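Local atomic coordinates of CysQ, sulfite synthesis pathway protein (PDB entry 3B8B), a protein that probably hydrolyses adenosine 3',5'-bisphosphate to AMP and phosphate, as a magnesium-dependent member of the inositol monophosphatase family. Residues A[28-33]-A[72-77]; A[62-67]-A[83-88]. One frame throughout, in Å; residues are numbered along the deposited sequence.

From the N terminus the chain runs through helix 20-43, which contributes residues 28-33, and then enters helix 59-75, which gives residues 62-67 to interaction 2 before its last turn joins interaction 1. Interaction 1 therefore closes a loop of 38 residues by setting the two helices side by side. Interaction 2 closes a shorter loop of 15, bringing the chain back to the earlier part of helix 59-75. The segments alternate along the chain, so the two loops cross rather than nest. With centres about 12 Å apart, the contacts tie these two helices together and join the second to the turn after the edge strand 82-84, near the predicted magnesium site.

Interaction 1. Residues A[28-33]-A[72-77]; sequences IDAALK and VAILNE
Helix 20-43 and the last turn of helix 59-75 come closest at Ala30 and Ile74, whose CA atoms are 6.1 Å apart, with no hydrogen bond passing between the two segments. A single methyl group makes nearly the whole contact. Ile74 reaches across with CG1 anti to its carbonyl carbon (chi1 -65°) and the chain extended beyond, and this carries CD1 onto the backbone of the facing helix, 3.6 Å from Ala30 CA. The small side chain of Ala30 allows this approach and touches the same methyl with its CB at 4.1 Å.

Asp29 flanks the methyl on its outer side. Ile74 CD1 lies over the face of the Asp29 carboxylate, 3.7 Å from CG and almost equally far from both oxygens, so the contact is van der Waals packing against a flat group. OD1 of that carboxylate is gripped one helical turn along: Lys33 NZ meets Asp29 OD1 at 3.0 Å on its syn side, 23° out of the carboxylate plane. To get there the lysine chain bends at chi2 and chi4, curling round so that Lys33 NZ comes to 4.0 Å from Ile74 CD1, with CG close by. The salt bridge thus holds the carboxylate beside the methyl at the solvent margin.

Beneath this contact, Ala30 and Leu75 both rest on Ile124 of strand 121-128. Ile28 and Ala31 pack on Val136 of strand 131-139, while Val72 and Leu75 meet Val82 at the sheet edge, so the paired helices lie across one face of the mixed sheet.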
loop_
_atom_site.group_PDB
_atom_site.type_symbol
_atom_site.label_atom_id
_atom_site.label_comp_id
_atom_site.label_asym_id
_atom_site.label_seq_id
_atom_site.Cartn_x
_atom_site.Cartn_y
_atom_site.Cartn_z
ATOM N N ILE A 28 6.922 10.003 -0.131
ATOM C CA ILE A 28 6.161 10.451 1.032
ATOM C C ILE A 28 5.421 11.749 0.698
ATOM O O ILE A 28 4.222 11.890 0.929
ATOM C CB ILE A 28 7.074 10.638 2.268
ATOM C CG1 ILE A 28 7.605 9.272 2.737
ATOM C CG2 ILE A 28 6.331 11.418 3.358
ATOM C CD1 ILE A 28 8.643 9.343 3.817
ATOM N N ASP A 29 6.158 12.715 0.146
ATOM C CA ASP A 29 5.615 14.019 -0.263
ATOM C C ASP A 29 4.437 13.804 -1.211
ATOM O O ASP A 29 3.345 14.361 -1.000
ATOM C CB ASP A 29 6.774 14.787 -0.937
ATOM C CG ASP A 29 6.495 16.264 -1.214
ATOM O OD1 ASP A 29 5.409 16.792 -0.888
ATOM O OD2 ASP A 29 7.407 16.925 -1.830
ATOM N N ALA A 30 4.659 12.990 -2.236
ATOM C CA ALA A 30 3.625 12.712 -3.231
ATOM C C ALA A 30 2.365 12.090 -2.593
ATOM O O ALA A 30 1.227 12.454 -2.945
ATOM C CB ALA A 30 4.158 11.785 -4.282
ATOM N N ALA A 31 2.574 11.125 -1.702
ATOM C CA ALA A 31 1.446 10.429 -1.087
ATOM C C ALA A 31 0.598 11.411 -0.278
ATOM O O ALA A 31 -0.643 11.348 -0.288
ATOM C CB ALA A 31 1.945 9.281 -0.163
ATOM N N LEU A 32 1.251 12.280 0.483
ATOM C CA LEU A 32 0.528 13.262 1.293
ATOM C C LEU A 32 -0.214 14.274 0.425
ATOM O O LEU A 32 -1.346 14.668 0.721
ATOM C CB LEU A 32 1.489 13.971 2.235
ATOM C CG LEU A 32 2.131 13.070 3.286
ATOM C CD1 LEU A 32 3.286 13.790 4.056
ATOM C CD2 LEU A 32 1.099 12.517 4.289
ATOM N N LYS A 33 0.438 14.730 -0.641
ATOM C CA LYS A 33 -0.207 15.649 -1.562
ATOM C C LYS A 33 -1.462 14.996 -2.187
ATOM O O LYS A 33 -2.526 15.649 -2.298
ATOM C CB LYS A 33 0.772 16.090 -2.656
ATOM C CG LYS A 33 1.979 16.933 -2.151
ATOM C CD LYS A 33 1.730 18.380 -2.073
ATOM C CE LYS A 33 2.998 19.164 -1.592
ATOM N NZ LYS A 33 4.287 19.060 -2.409
ATOM N N VAL A 72 2.297 12.400 -9.820
ATOM C CA VAL A 72 3.238 12.434 -10.944
ATOM C C VAL A 72 3.940 13.792 -11.058
ATOM O O VAL A 72 5.067 13.873 -11.559
ATOM C CB VAL A 72 2.651 11.927 -12.286
ATOM C CG1 VAL A 72 2.126 10.494 -12.127
ATOM C CG2 VAL A 72 1.602 12.891 -12.846
ATOM N N ALA A 73 3.317 14.863 -10.569
ATOM C CA ALA A 73 3.968 16.168 -10.553
ATOM C C ALA A 73 5.306 16.058 -9.822
ATOM O O ALA A 73 6.276 16.713 -10.200
ATOM C CB ALA A 73 3.094 17.262 -9.919
ATOM N N ILE A 74 5.365 15.203 -8.803
ATOM C CA ILE A 74 6.595 14.940 -8.062
ATOM C C ILE A 74 7.400 13.788 -8.678
ATOM O O ILE A 74 8.569 13.980 -8.997
ATOM C CB ILE A 74 6.298 14.699 -6.550
ATOM C CG1 ILE A 74 5.738 15.986 -5.920
ATOM C CG2 ILE A 74 7.546 14.179 -5.799
ATOM C CD1 ILE A 74 5.084 15.773 -4.574
ATOM N N LEU A 75 6.782 12.626 -8.884
ATOM C CA LEU A 75 7.542 11.462 -9.333
ATOM C C LEU A 75 8.136 11.628 -10.742
ATOM O O LEU A 75 9.192 11.081 -11.040
ATOM C CB LEU A 75 6.721 10.182 -9.249
ATOM C CG LEU A 75 6.208 9.822 -7.843
ATOM C CD1 LEU A 75 5.498 8.426 -7.902
ATOM C CD2 LEU A 75 7.355 9.845 -6.817
ATOM N N ASN A 76 7.490 12.408 -11.600
ATOM C CA ASN A 76 8.045 12.639 -12.938
ATOM C C ASN A 76 9.416 13.326 -12.897
ATOM O O ASN A 76 10.197 13.232 -13.851
ATOM C CB ASN A 76 7.106 13.493 -13.792
ATOM C CG ASN A 76 5.894 12.729 -14.329
ATOM O OD1 ASN A 76 5.844 11.492 -14.336
ATOM N ND2 ASN A 76 4.899 13.481 -14.767
ATOM N N GLU A 77 9.668 14.062 -11.815
ATOM C CA GLU A 77 10.933 14.781 -11.613
ATOM C C GLU A 77 12.098 13.856 -11.229
ATOM O O GLU A 77 13.273 14.201 -11.389
ATOM C CB GLU A 77 10.778 15.850 -10.530
ATOM C CG GLU A 77 9.814 16.935 -10.893
ATOM C CD GLU A 77 10.312 17.698 -12.097
ATOM O OE1 GLU A 77 11.503 18.114 -12.099
ATOM O OE2 GLU A 77 9.521 17.870 -13.051
#

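Interaction 2. Residues A[62-67]-A[83-88]; sequences IADRKA and LSEEGK. With SO4 (sulfate ion), chain D.
Asp64 points from helix 59-75 at the turn that follows strand 82-84, and its carboxylate meets those of Glu85 and Glu86. CG of Asp64 stands anti to the backbone N (chi1 177°), which directs the carboxylate across the gap. OD1 of Asp64 lies 3.0 Å from OE1 of Glu85, two acceptors, their carboxylate planes 72° apart, with no hydrogen bond between them. The other oxygen, Asp64 OD2, is 2.7 Å from Glu86 OE1; in this pair the planes are nearly perpendicular.

Arg65 comes next and meets Glu86 through its aliphatic part, CB lying 3.7 Å from Glu86 OE2. A bend at chi3 turns the guanidinium away, leaving Arg65 NE 5.8 Å from Glu86 OE2, and NH2 makes a weak, long ion pair with Glu69. Asp64, Arg65 and Glu86 each adopt two conformers, so these spacings hold for one copy and are provisional. Further on, Ala67 packs against Pro106.

The glutamates sit on a type I turn from Ser84 to Gly87. Within it, Glu86 N donates to Ser84 OG at 3.1 Å, forming an ST turn, and Ser84 OG is also hydrogen-bonded to ND1 of His68. NE2 of that histidine binds the sulfate, probably from the crystallisation liquor, which Lys88 N also holds through O3 at 3.1 Å.

Glu85 is a predicted magnesium and substrate ligand, and its side chain touches that of Asp105, another predicted metal ligand. The close approach of Asp64 and Glu85 would probably be eased by a cation, consistent with the predicted metal site.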
loop_
_atom_site.group_PDB
_atom_site.type_symbol
_atom_site.label_atom_id
_atom_site.label_comp_id
_atom_site.label_asym_id
_atom_site.label_seq_id
_atom_site.Cartn_x
_atom_site.Cartn_y
_atom_site.Cartn_z
ATOM N N ILE A 62 -12.872 11.816 -10.116
ATOM C CA ILE A 62 -12.196 13.086 -9.940
ATOM C C ILE A 62 -11.067 12.956 -8.909
ATOM O O ILE A 62 -9.945 13.389 -9.142
ATOM C CB ILE A 62 -13.182 14.200 -9.542
ATOM C CG1 ILE A 62 -14.224 14.432 -10.656
ATOM C CG2 ILE A 62 -12.462 15.508 -9.269
ATOM C CD1 ILE A 62 -15.385 15.320 -10.215
ATOM N N ALA A 63 -11.354 12.323 -7.775
ATOM C CA ALA A 63 -10.329 12.131 -6.749
ATOM C C ALA A 63 -9.144 11.325 -7.261
ATOM O O ALA A 63 -7.992 11.668 -6.965
ATOM C CB ALA A 63 -10.943 11.428 -5.509
ATOM N N ASP A 64 -9.416 10.238 -7.986
ATOM C CA ASP A 64 -8.348 9.394 -8.512
ATOM C C ASP A 64 -7.477 10.210 -9.481
ATOM O O ASP A 64 -6.228 10.142 -9.440
ATOM C CB ASP A 64 -8.941 8.156 -9.189
ATOM C CG ASP A 64 -7.887 7.268 -9.821
ATOM O OD1 ASP A 64 -7.231 6.493 -9.100
ATOM O OD2 ASP A 64 -7.721 7.355 -11.049
ATOM N N ARG A 65 -8.133 10.994 -10.334
ATOM C CA ARG A 65 -7.389 11.827 -11.297
ATOM C C ARG A 65 -6.547 12.880 -10.588
ATOM O O ARG A 65 -5.367 13.050 -10.916
ATOM C CB ARG A 65 -8.290 12.525 -12.325
ATOM C CG ARG A 65 -7.470 13.383 -13.316
ATOM C CD ARG A 65 -8.305 14.187 -14.306
ATOM N NE ARG A 65 -9.431 14.897 -13.697
ATOM C CZ ARG A 65 -9.389 16.097 -13.127
ATOM N NH1 ARG A 65 -10.509 16.604 -12.634
ATOM N NH2 ARG A 65 -8.257 16.798 -13.049
ATOM N N LYS A 66 -7.131 13.595 -9.631
ATOM C CA LYS A 66 -6.393 14.669 -8.954
ATOM C C LYS A 66 -5.230 14.089 -8.125
ATOM O O LYS A 66 -4.153 14.699 -8.030
ATOM C CB LYS A 66 -7.319 15.528 -8.095
ATOM C CG LYS A 66 -8.331 16.305 -8.935
ATOM C CD LYS A 66 -8.824 17.564 -8.259
ATOM C CE LYS A 66 -9.553 18.519 -9.243
ATOM N NZ LYS A 66 -8.676 19.257 -10.225
ATOM N N ALA A 67 -5.455 12.919 -7.527
ATOM C CA ALA A 67 -4.406 12.221 -6.779
ATOM C C ALA A 67 -3.258 11.838 -7.698
ATOM O O ALA A 67 -2.085 12.047 -7.371
ATOM C CB ALA A 67 -4.981 10.967 -6.068
ATOM N N LEU A 83 4.615 3.855 -13.405
ATOM C CA LEU A 83 3.541 2.972 -13.800
ATOM C C LEU A 83 2.419 3.202 -12.802
ATOM O O LEU A 83 2.499 2.758 -11.646
ATOM C CB LEU A 83 4.011 1.530 -13.783
ATOM C CG LEU A 83 2.951 0.463 -14.068
ATOM C CD1 LEU A 83 2.360 0.694 -15.466
ATOM C CD2 LEU A 83 3.574 -0.905 -13.936
ATOM N N SER A 84 1.398 3.938 -13.238
ATOM C CA SER A 84 0.259 4.327 -12.367
ATOM C C SER A 84 -1.010 3.674 -12.810
ATOM O O SER A 84 -1.289 3.531 -14.017
ATOM C CB SER A 84 0.039 5.846 -12.367
ATOM O OG SER A 84 -1.111 6.221 -11.578
ATOM N N GLU A 85 -1.828 3.331 -11.818
ATOM C CA GLU A 85 -3.178 2.863 -12.064
ATOM C C GLU A 85 -3.990 3.862 -12.915
ATOM O O GLU A 85 -4.828 3.421 -13.731
ATOM C CB GLU A 85 -3.855 2.622 -10.708
ATOM C CG GLU A 85 -5.335 2.084 -10.749
ATOM C CD GLU A 85 -6.341 3.159 -11.178
ATOM O OE1 GLU A 85 -6.117 4.358 -10.872
ATOM O OE2 GLU A 85 -7.362 2.795 -11.819
ATOM N N GLU A 86 -3.741 5.172 -12.730
ATOM C CA GLU A 86 -4.487 6.231 -13.443
ATOM C C GLU A 86 -3.722 6.785 -14.671
ATOM O O GLU A 86 -4.185 7.725 -15.341
ATOM C CB GLU A 86 -4.867 7.336 -12.424
ATOM C CG GLU A 86 -5.503 8.627 -12.935
ATOM C CD GLU A 86 -6.826 8.453 -13.660
ATOM O OE1 GLU A 86 -7.364 7.320 -13.722
ATOM O OE2 GLU A 86 -7.331 9.476 -14.179
ATOM N N GLY A 87 -2.571 6.190 -14.983
ATOM C CA GLY A 87 -1.734 6.653 -16.072
ATOM C C GLY A 87 -2.305 6.212 -17.393
ATOM O O GLY A 87 -3.088 5.271 -17.447
ATOM N N LYS A 88 -1.897 6.896 -18.458
ATOM C CA LYS A 88 -2.268 6.504 -19.815
ATOM C C LYS A 88 -1.822 5.064 -20.052
ATOM O O LYS A 88 -0.796 4.638 -19.508
ATOM C CB LYS A 88 -1.590 7.411 -20.841
ATOM C CG LYS A 88 -1.909 8.896 -20.698
ATOM C CD LYS A 88 -3.185 9.294 -21.438
ATOM C CE LYS A 88 -3.432 10.808 -21.340
ATOM N NZ LYS A 88 -2.215 11.622 -21.689
HETATM S S SO4 D . -0.226 10.465 -17.485
HETATM O O1 SO4 D . 0.322 11.054 -18.708
HETATM O O2 SO4 D . -1.679 10.621 -17.521
HETATM O O3 SO4 D . 0.123 9.043 -17.432
HETATM O O4 SO4 D . 0.327 11.154 -16.314
#